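Putative thioesterase (Escherichia coli, PDB 5UGZ) is a type II thioesterase of the colibactin assembly line that releases pathway intermediates, probably by hydrolysing thioesters. Local coordinates at residues S35-M38 with Y39-W42; E56-R60 with G61-R65; A77-Y80 with Q81-V84. All coordinates share one frame; numbering follows the deposited sequence.

Contact 1: S35-M38 with Y39-W42; sequences SAAM and YYKW
Met38 lays its thioether end over one face of the Tyr39 ring. The two side chains run alongside each other in the same direction. CG of Met38 sits 3.8 Å from the ring centroid of Tyr39 as a CH-pi contact. The sulfur follows in a Met-aromatic contact, with SD of Met38 4.1 Å from the Tyr39 centroid. The chain then bends at chi3 (-88°), which brings CE of Met38 to 3.4 Å from CZ of Tyr39. The hydroxyl of Tyr39 reaches past this cover to the carbonyl of Leu29, at the end of strand 24-29.

The Tyr40 ring lies flat over Ala37 in another CH-pi contact, with CA of Ala37 3.4 Å from the Tyr40 centroid and almost on the ring normal. CB of Ala37 meets the same ring near CE2.

The backbone follows a 3-10 helix. Tyr39 N bonds to Ala36 O at 3.0 Å, and Tyr40 N to Ala37 O at 3.2 Å. A water links Ala37 O to Lys41 N. Lys41 folds its amino group back toward the carbonyl of Met38 and also forms a salt bridge with Asp239. The segment lies between strands 24-29 and 50-54. Tyr39 touches a probable nucleophile elbow, consistent with an alpha/beta-hydrolase thioesterase.

Buried Tyr39 thus pairs a thioether-covered ring with a bonded hydroxyl, while exposed Tyr40 packs its face on Ala37, probably mostly by dispersion.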
ATOM      1  N   SER A  35      -8.015   4.056   5.240  1.00 20.71           N
ATOM      2  CA  SER A  35      -7.440   5.212   5.911  1.00 18.83           C
ATOM      3  C   SER A  35      -6.238   4.769   6.731  1.00 17.51           C
ATOM      4  O   SER A  35      -5.996   3.574   6.921  1.00 17.43           O
ATOM      5  CB  SER A  35      -8.483   5.921   6.801  1.00 18.09           C
ATOM      6  OG  SER A  35      -8.741   5.195   7.986  1.00 18.24           O
ATOM      7  N   ALA A  36      -5.469   5.761   7.204  1.00 17.84           N
ATOM      8  CA  ALA A  36      -4.302   5.484   8.042  1.00 17.20           C
ATOM      9  C   ALA A  36      -4.659   4.665   9.278  1.00 16.08           C
ATOM     10  O   ALA A  36      -3.799   3.967   9.828  1.00 16.49           O
ATOM     11  CB  ALA A  36      -3.639   6.800   8.466  1.00 15.04           C
ATOM     12  N   ALA A  37      -5.907   4.740   9.744  1.00 15.55           N
ATOM     13  CA  ALA A  37      -6.253   4.060  10.988  1.00 15.38           C
ATOM     14  C   ALA A  37      -6.157   2.543  10.879  1.00 16.51           C
ATOM     15  O   ALA A  37      -6.138   1.870  11.910  1.00 16.97           O
ATOM     16  CB  ALA A  37      -7.655   4.454  11.453  1.00 14.95           C
ATOM     17  N   MET A  38      -6.105   1.973   9.670  1.00 16.79           N
ATOM     18  CA  MET A  38      -5.932   0.524   9.588  1.00 15.82           C
ATOM     19  C   MET A  38      -4.609   0.096  10.208  1.00 15.03           C
ATOM     20  O   MET A  38      -4.462  -1.066  10.609  1.00 15.46           O
ATOM     21  CB  MET A  38      -6.015   0.047   8.140  1.00 13.20           C
ATOM     22  CG  MET A  38      -4.867   0.522   7.276  1.00 14.00           C
ATOM     23  SD  MET A  38      -4.826  -0.230   5.636  1.00 15.16           S
ATOM     24  CE  MET A  38      -3.861  -1.727   5.890  1.00 15.44           C
ATOM     25  N   TYR A  39      -3.652   1.017  10.306  1.00 16.17           N
ATOM     26  CA  TYR A  39      -2.319   0.740  10.826  1.00 13.86           C
ATOM     27  C   TYR A  39      -2.140   1.155  12.275  1.00 14.67           C
ATOM     28  O   TYR A  39      -1.074   0.895  12.837  1.00 16.01           O
ATOM     29  CB  TYR A  39      -1.251   1.451   9.982  1.00 14.66           C
ATOM     30  CG  TYR A  39      -1.180   1.007   8.541  1.00 13.48           C
ATOM     31  CD1 TYR A  39      -0.664  -0.231   8.212  1.00 13.57           C
ATOM     32  CD2 TYR A  39      -1.620   1.832   7.515  1.00 13.79           C
ATOM     33  CE1 TYR A  39      -0.585  -0.657   6.901  1.00 13.96           C
ATOM     34  CE2 TYR A  39      -1.548   1.419   6.196  1.00 13.68           C
ATOM     35  CZ  TYR A  39      -1.010   0.171   5.896  1.00 13.44           C
ATOM     36  OH  TYR A  39      -0.922  -0.262   4.591  1.00 14.49           O
ATOM     37  N   TYR A  40      -3.142   1.789  12.900  1.00 14.74           N
ATOM     38  CA  TYR A  40      -2.986   2.203  14.296  1.00 16.48           C
ATOM     39  C   TYR A  40      -2.668   1.007  15.192  1.00 16.79           C
ATOM     40  O   TYR A  40      -1.861   1.122  16.126  1.00 16.52           O
ATOM     41  CB  TYR A  40      -4.244   2.905  14.816  1.00 16.42           C
ATOM     42  CG  TYR A  40      -4.591   4.265  14.221  1.00 15.55           C
ATOM     43  CD1 TYR A  40      -3.681   5.003  13.489  1.00 16.48           C
ATOM     44  CD2 TYR A  40      -5.851   4.808  14.429  1.00 17.52           C
ATOM     45  CE1 TYR A  40      -4.028   6.258  12.968  1.00 16.92           C
ATOM     46  CE2 TYR A  40      -6.209   6.035  13.922  1.00 17.92           C
ATOM     47  CZ  TYR A  40      -5.307   6.767  13.194  1.00 18.61           C
ATOM     48  OH  TYR A  40      -5.735   7.996  12.691  1.00 18.05           O
ATOM     49  N   LYS A  41      -3.295  -0.150  14.918  1.00 15.42           N
ATOM     50  CA  LYS A  41      -3.127  -1.357  15.723  1.00 16.45           C
ATOM     51  C   LYS A  41      -1.727  -1.951  15.595  1.00 20.06           C
ATOM     52  O   LYS A  41      -1.345  -2.796  16.420  1.00 19.56           O
ATOM     53  CB  LYS A  41      -4.171  -2.400  15.317  1.00 17.50           C
ATOM     54  CG  LYS A  41      -4.074  -2.828  13.853  1.00 14.65           C
ATOM     55  CD  LYS A  41      -5.143  -3.835  13.499  1.00 17.12           C
ATOM     56  CE  LYS A  41      -5.139  -4.182  12.019  1.00 18.11           C
ATOM     57  NZ  LYS A  41      -5.678  -3.077  11.172  1.00 17.77           N
ATOM     58  N   TRP A  42      -0.967  -1.547  14.569  1.00 16.43           N
ATOM     59  CA  TRP A  42       0.385  -2.050  14.391  1.00 16.10           C
ATOM     60  C   TRP A  42       1.308  -1.643  15.529  1.00 17.57           C
ATOM     61  O   TRP A  42       2.347  -2.282  15.727  1.00 18.69           O
ATOM     62  CB  TRP A  42       0.968  -1.546  13.069  1.00 14.94           C
ATOM     63  CG  TRP A  42       0.415  -2.236  11.866  1.00 13.45           C
ATOM     64  CD1 TRP A  42      -0.850  -2.714  11.697  1.00 13.54           C
ATOM     65  CD2 TRP A  42       1.130  -2.542  10.667  1.00 14.24           C
ATOM     66  NE1 TRP A  42      -0.969  -3.286  10.457  1.00 14.58           N
ATOM     67  CE2 TRP A  42       0.233  -3.190   9.805  1.00 13.59           C
ATOM     68  CE3 TRP A  42       2.442  -2.329  10.242  1.00 13.40           C
ATOM     69  CZ2 TRP A  42       0.611  -3.641   8.551  1.00 13.63           C
ATOM     70  CZ3 TRP A  42       2.812  -2.768   9.000  1.00 14.42           C
ATOM     71  CH2 TRP A  42       1.905  -3.423   8.170  1.00 14.51           C
TER
HETATM   72  O   HOH W   1      -6.302  -0.204  13.676  1.00 20.38           O

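Contact 2: E56-R60 with G61-R65; sequences EPAGR and GTRIR
Glu56 and Thr62 meet through one carboxylate oxygen, which takes two hydrogen bonds. The backbone N of Thr62 lies 2.9 Å from OE1 of Glu56 and approaches from above the carboxylate plane. OG1 of Thr62 lies 3.1 Å from the same OE1 of Glu56, on the anti lone pair of that oxygen. With chi1 at 62°, OG1 of Thr62 stands between its own N and carbonyl carbon, where it can reach the oxygen that its amide also holds. The other oxygen, OE2 of Glu56, accepts from the backbone N of Ala36.

Arg63 supplies the positive group. Its NH1 donates to the backbone carbonyl O of Glu56 at 2.8 Å, in the carbonyl plane and in the plane of the guanidinium. A bend at chi3 (63°) turns the guanidinium toward this carbonyl. CA of Ala58 lies over one guanidinium face. NH2 of Arg63 forms a salt bridge with Asp78 on helix 72-83, so the group is tied on two sides.

Backbone bonds close the turn. Gly59 N donates to Arg63 O at 2.7 Å, and Arg63 N donates to Arg60 O at 3.0 Å. Gly59 and Arg60 both face Arg63, which makes a G1 beta bulge. Gly59 has a positive phi (83°), a conformation that suits glycine. Gly61 also has positive phi.

Apolar contacts are fewer. The aliphatic parts of Glu56 and Arg63 run antiparallel past one another, with CG of Glu56 3.8 Å from CG of Arg63. The CD1 methyl of Ile64 packs on the backbone carbonyl of Gly59, 3.6 Å from its O. The loop runs from strand 50-54 toward helix 72-83.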
ATOM      1  N   GLU A  56      -1.852   9.512   5.656  1.00 14.11           N
ATOM      2  CA  GLU A  56      -3.273   9.633   5.364  1.00 12.61           C
ATOM      3  C   GLU A  56      -3.474  10.211   3.970  1.00 13.88           C
ATOM      4  O   GLU A  56      -3.192  11.398   3.764  1.00 14.72           O
ATOM      5  CB  GLU A  56      -3.961  10.516   6.395  1.00 13.37           C
ATOM      6  CG  GLU A  56      -5.485  10.494   6.302  1.00 13.39           C
ATOM      7  CD  GLU A  56      -6.103   9.268   6.951  1.00 14.47           C
ATOM      8  OE1 GLU A  56      -6.321   9.277   8.184  1.00 15.24           O
ATOM      9  OE2 GLU A  56      -6.391   8.298   6.227  1.00 16.61           O
ATOM     10  N   PRO A  57      -3.985   9.433   3.006  1.00 13.80           N
ATOM     11  CA  PRO A  57      -4.394   9.997   1.715  1.00 13.93           C
ATOM     12  C   PRO A  57      -5.521  11.000   1.885  1.00 14.56           C
ATOM     13  O   PRO A  57      -6.323  10.898   2.809  1.00 14.53           O
ATOM     14  CB  PRO A  57      -4.880   8.774   0.929  1.00 14.27           C
ATOM     15  CG  PRO A  57      -4.398   7.597   1.676  1.00 13.88           C
ATOM     16  CD  PRO A  57      -4.280   7.997   3.097  1.00 13.17           C
ATOM     17  N   ALA A  58      -5.598  11.953   0.958  1.00 14.01           N
ATOM     18  CA  ALA A  58      -6.551  13.041   1.076  1.00 12.48           C
ATOM     19  C   ALA A  58      -7.979  12.540   0.889  1.00 13.48           C
ATOM     20  O   ALA A  58      -8.240  11.599   0.134  1.00 14.13           O
ATOM     21  CB  ALA A  58      -6.239  14.129   0.048  1.00 14.83           C
ATOM     22  N   GLY A  59      -8.908  13.172   1.599  1.00 13.40           N
ATOM     23  CA  GLY A  59     -10.325  12.911   1.440  1.00 14.48           C
ATOM     24  C   GLY A  59     -10.882  11.727   2.198  1.00 12.69           C
ATOM     25  O   GLY A  59     -11.977  11.267   1.870  1.00 12.40           O
ATOM     26  N   ARG A  60     -10.164  11.197   3.183  1.00 15.34           N
ATOM     27  CA  ARG A  60     -10.745  10.196   4.068  1.00 12.37           C
ATOM     28  C   ARG A  60      -9.999  10.261   5.393  1.00 13.31           C
ATOM     29  O   ARG A  60      -8.971  10.930   5.508  1.00 13.22           O
ATOM     30  CB  ARG A  60     -10.722   8.801   3.419  1.00 13.04           C
ATOM     31  CG  ARG A  60      -9.497   7.920   3.707  1.00 12.53           C
ATOM     32  CD  ARG A  60      -8.271   8.318   2.919  1.00 14.62           C
ATOM     33  NE  ARG A  60      -8.527   8.595   1.506  1.00 14.96           N
ATOM     34  CZ  ARG A  60      -8.607   7.682   0.543  1.00 14.86           C
ATOM     35  NH1 ARG A  60      -8.482   6.397   0.820  1.00 16.11           N
ATOM     36  NH2 ARG A  60      -8.812   8.072  -0.715  1.00 18.42           N
ATOM     37  N   GLY A  61     -10.549   9.597   6.410  1.00 12.35           N
ATOM     38  CA  GLY A  61      -9.873   9.549   7.696  1.00 13.80           C
ATOM     39  C   GLY A  61      -9.667  10.929   8.289  1.00 13.23           C
ATOM     40  O   GLY A  61     -10.561  11.772   8.287  1.00 12.97           O
ATOM     41  N   THR A  62      -8.464  11.167   8.812  1.00 12.68           N
ATOM     42  CA  THR A  62      -8.161  12.453   9.423  1.00 14.52           C
ATOM     43  C   THR A  62      -8.075  13.578   8.401  1.00 14.72           C
ATOM     44  O   THR A  62      -8.025  14.751   8.788  1.00 14.37           O
ATOM     45  CB  THR A  62      -6.852  12.378  10.210  1.00 14.16           C
ATOM     46  OG1 THR A  62      -5.773  12.062   9.322  1.00 16.47           O
ATOM     47  CG2 THR A  62      -6.936  11.310  11.274  1.00 14.77           C
ATOM     48  N   ARG A  63      -8.080  13.257   7.115  1.00 14.14           N
ATOM     49  CA  ARG A  63      -7.977  14.266   6.075  1.00 15.54           C
ATOM     50  C   ARG A  63      -9.235  14.242   5.216  1.00 13.74           C
ATOM     51  O   ARG A  63      -9.192  14.438   4.001  1.00 15.01           O
ATOM     52  CB  ARG A  63      -6.690  14.073   5.266  1.00 14.06           C
ATOM     53  CG  ARG A  63      -5.430  14.254   6.131  1.00 12.68           C
ATOM     54  CD  ARG A  63      -4.122  14.208   5.363  1.00 13.49           C
ATOM     55  NE  ARG A  63      -4.028  15.300   4.408  1.00 12.43           N
ATOM     56  CZ  ARG A  63      -3.700  15.163   3.133  1.00 13.14           C
ATOM     57  NH1 ARG A  63      -3.394  13.972   2.627  1.00 13.88           N
ATOM     58  NH2 ARG A  63      -3.669  16.234   2.357  1.00 14.55           N
ATOM     59  N   ILE A  64     -10.384  14.020   5.875  1.00 15.18           N
ATOM     60  CA  ILE A  64     -11.676  13.906   5.204  1.00 13.22           C
ATOM     61  C   ILE A  64     -12.086  15.231   4.575  1.00 14.44           C
ATOM     62  O   ILE A  64     -12.869  15.253   3.625  1.00 14.93           O
ATOM     63  CB  ILE A  64     -12.740  13.391   6.193  1.00 12.18           C
ATOM     64  CG1 ILE A  64     -14.117  13.330   5.547  1.00 14.28           C
ATOM     65  CG2 ILE A  64     -12.788  14.272   7.431  1.00 15.69           C
ATOM     66  CD1 ILE A  64     -14.276  12.290   4.485  1.00 14.76           C
ATOM     67  N   ARG A  65     -11.589  16.347   5.086  1.00 14.24           N
ATOM     68  CA  ARG A  65     -11.994  17.618   4.506  1.00 17.22           C
ATOM     69  C   ARG A  65     -11.226  17.962   3.240  1.00 17.86           C
ATOM     70  O   ARG A  65     -11.607  18.896   2.535  1.00 19.87           O
ATOM     71  CB  ARG A  65     -11.826  18.728   5.533  1.00 22.66           C
ATOM     72  CG  ARG A  65     -12.728  18.552   6.732  1.00 23.59           C
ATOM     73  CD  ARG A  65     -13.154  19.897   7.298  1.00 28.64           C
ATOM     74  NE  ARG A  65     -12.043  20.837   7.264  1.00 36.61           N
ATOM     75  CZ  ARG A  65     -10.964  20.750   8.042  1.00 41.69           C
ATOM     76  NH1 ARG A  65      -9.990  21.651   7.928  1.00 41.78           N
ATOM     77  NH2 ARG A  65     -10.852  19.763   8.931  1.00 37.56           N
TER

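Contact 3: A77-Y80 with Q81-V84; sequences ADLY and QQFV
Tyr80 receives a methyl of Val84 over one face of its ring. CG1 of Val84 lies 3.6 Å from the Tyr80 centroid, a CH-pi contact shifted toward the hydroxyl end. Its closest ring atom is CZ of Tyr80, at 3.2 Å. Phe83 adds a second aromatic partner. Its ring is tilted 30° from that of Tyr80 and slid aside, so overlap is slight; CE1 of Tyr80 meets CD2 of Phe83 at 3.7 Å.

Gln82 turns back along the helix. A bend at chi2 (-46°) brings its NE2 to 3.2 Å from O of Asp78. The same carbonyl takes a weak bond from Gln82 N. OE1 of Gln82 accepts from Lys85.

The backbone sets these positions. Phe83 N bonds to Leu79 O at 2.7 Å and Val84 N to Tyr80 O at 3.0 Å, which places Val84 one helical turn beyond Tyr80. This is the C-terminal end of helix 72-83, and Val84 is the first residue to leave helical geometry.

The hydroxyl of Tyr80 is hydrogen-bonded to His116, and its ring stacks with His114. An alanine here is likely to leave His116 without this partner and the Val84 methyl without its aromatic face.

Beyond this shell, Tyr80 and Phe83 both touch Ile111 of helix 99-113, and Leu79 touches Met103 of the same helix. The end of helix 72-83 packs against helix 99-113 and, through the meeting of Phe83 with Tyr27, against strand 24-29 of the central parallel sheet.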
ATOM      1  N   ALA A  77       2.311  13.304  -4.932  1.00 13.71           N
ATOM      2  CA  ALA A  77       2.734  14.606  -4.416  1.00 13.54           C
ATOM      3  C   ALA A  77       2.061  14.926  -3.086  1.00 14.17           C
ATOM      4  O   ALA A  77       2.680  15.505  -2.189  1.00 15.54           O
ATOM      5  CB  ALA A  77       2.423  15.693  -5.449  1.00 13.09           C
ATOM      6  N   ASP A  78       0.773  14.591  -2.961  1.00 14.62           N
ATOM      7  CA  ASP A  78       0.027  14.784  -1.720  1.00 13.13           C
ATOM      8  C   ASP A  78       0.664  14.014  -0.567  1.00 14.27           C
ATOM      9  O   ASP A  78       0.891  14.570   0.509  1.00 15.60           O
ATOM     10  CB  ASP A  78      -1.426  14.357  -1.957  1.00 13.10           C
ATOM     11  CG  ASP A  78      -2.315  14.486  -0.730  1.00 15.42           C
ATOM     12  OD1 ASP A  78      -2.655  15.624  -0.345  1.00 14.08           O
ATOM     13  OD2 ASP A  78      -2.727  13.434  -0.196  1.00 15.91           O
ATOM     14  N   LEU A  79       0.983  12.732  -0.778  1.00 13.80           N
ATOM     15  CA  LEU A  79       1.589  11.930   0.293  1.00 14.08           C
ATOM     16  C   LEU A  79       3.004  12.398   0.630  1.00 17.56           C
ATOM     17  O   LEU A  79       3.392  12.408   1.805  1.00 16.84           O
ATOM     18  CB  LEU A  79       1.605  10.456  -0.085  1.00 13.97           C
ATOM     19  CG  LEU A  79       0.242   9.792   0.034  1.00 15.71           C
ATOM     20  CD1 LEU A  79       0.336   8.360  -0.449  1.00 19.15           C
ATOM     21  CD2 LEU A  79      -0.271   9.860   1.452  1.00 14.37           C
ATOM     22  N   TYR A  80       3.791  12.797  -0.379  1.00 14.66           N
ATOM     23  CA  TYR A  80       5.106  13.347  -0.096  1.00 14.94           C
ATOM     24  C   TYR A  80       5.028  14.518   0.876  1.00 16.54           C
ATOM     25  O   TYR A  80       5.880  14.651   1.762  1.00 15.22           O
ATOM     26  CB  TYR A  80       5.799  13.783  -1.379  1.00 15.26           C
ATOM     27  CG  TYR A  80       7.157  14.372  -1.071  1.00 17.74           C
ATOM     28  CD1 TYR A  80       8.225  13.550  -0.705  1.00 16.44           C
ATOM     29  CD2 TYR A  80       7.365  15.748  -1.096  1.00 15.96           C
ATOM     30  CE1 TYR A  80       9.467  14.086  -0.397  1.00 14.70           C
ATOM     31  CE2 TYR A  80       8.606  16.280  -0.787  1.00 16.12           C
ATOM     32  CZ  TYR A  80       9.648  15.438  -0.443  1.00 15.79           C
ATOM     33  OH  TYR A  80      10.879  15.955  -0.135  1.00 18.79           O
ATOM     34  N   GLN A  81       4.026  15.393   0.716  1.00 17.24           N
ATOM     35  CA  GLN A  81       3.845  16.481   1.675  1.00 18.04           C
ATOM     36  C   GLN A  81       3.583  15.935   3.079  1.00 20.38           C
ATOM     37  O   GLN A  81       4.009  16.528   4.079  1.00 20.29           O
ATOM     38  CB  GLN A  81       2.700  17.406   1.233  1.00 20.29           C
ATOM     39  CG  GLN A  81       2.986  18.251  -0.001  1.00 20.10           C
ATOM     40  CD  GLN A  81       4.314  18.980   0.080  1.00 25.21           C
ATOM     41  OE1 GLN A  81       4.880  19.158   1.166  1.00 30.59           O
ATOM     42  NE2 GLN A  81       4.830  19.394  -1.072  1.00 24.83           N
ATOM     43  N   GLN A  82       2.867  14.814   3.175  1.00 20.08           N
ATOM     44  CA  GLN A  82       2.701  14.162   4.471  1.00 18.60           C
ATOM     45  C   GLN A  82       4.035  13.637   4.983  1.00 19.75           C
ATOM     46  O   GLN A  82       4.441  13.920   6.116  1.00 18.87           O
ATOM     47  CB  GLN A  82       1.685  13.027   4.357  1.00 18.94           C
ATOM     48  CG  GLN A  82       0.393  13.410   3.674  1.00 19.30           C
ATOM     49  CD  GLN A  82      -0.137  14.709   4.188  1.00 22.25           C
ATOM     50  OE1 GLN A  82      -0.259  14.895   5.400  1.00 25.54           O
ATOM     51  NE2 GLN A  82      -0.426  15.644   3.276  1.00 19.22           N
ATOM     52  N   PHE A  83       4.725  12.872   4.137  1.00 18.67           N
ATOM     53  CA  PHE A  83       6.025  12.299   4.457  1.00 18.39           C
ATOM     54  C   PHE A  83       6.955  13.325   5.096  1.00 22.55           C
ATOM     55  O   PHE A  83       7.583  13.039   6.122  1.00 22.29           O
ATOM     56  CB  PHE A  83       6.611  11.718   3.164  1.00 18.80           C
ATOM     57  CG  PHE A  83       8.055  11.315   3.246  1.00 18.71           C
ATOM     58  CD1 PHE A  83       8.421  10.098   3.793  1.00 15.64           C
ATOM     59  CD2 PHE A  83       9.039  12.138   2.733  1.00 18.86           C
ATOM     60  CE1 PHE A  83       9.725   9.728   3.841  1.00 16.46           C
ATOM     61  CE2 PHE A  83      10.353  11.767   2.784  1.00 17.90           C
ATOM     62  CZ  PHE A  83      10.696  10.571   3.339  1.00 18.24           C
ATOM     63  N   VAL A  84       7.031  14.537   4.527  1.00 21.99           N
ATOM     64  CA  VAL A  84       8.013  15.525   4.970  1.00 24.01           C
ATOM     65  C   VAL A  84       7.523  16.269   6.202  1.00 23.87           C
ATOM     66  O   VAL A  84       8.125  17.262   6.616  1.00 25.87           O
ATOM     67  CB  VAL A  84       8.376  16.520   3.851  1.00 24.29           C
ATOM     68  CG1 VAL A  84       8.998  15.790   2.674  1.00 21.26           C
ATOM     69  CG2 VAL A  84       7.172  17.331   3.418  1.00 23.38           C
TER

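Overall arrangement
Contact 2 bridges the other two by polar links. Contacts 1 and 3 do not touch; their nearest atoms are about 8 Å apart. Contact 1 lies closest to the chain centre, about 12 Å between centres, against 15 Å for contact 3 and 16 Å for contact 2. It buries Met38, Tyr39 and Trp42 but exposes Tyr40. Contact 3 buries Leu79, Tyr80 and Phe83. Contact 2 has an exposed side at Gly61, Thr62 and Ile64. Contacts 1 and 3 both put aromatic side chains against strand 24-29 and share aliphatic groups over tyrosine faces. Contact 2 has no aromatic residue and relies on polar bonds, in keeping with its irregular loop.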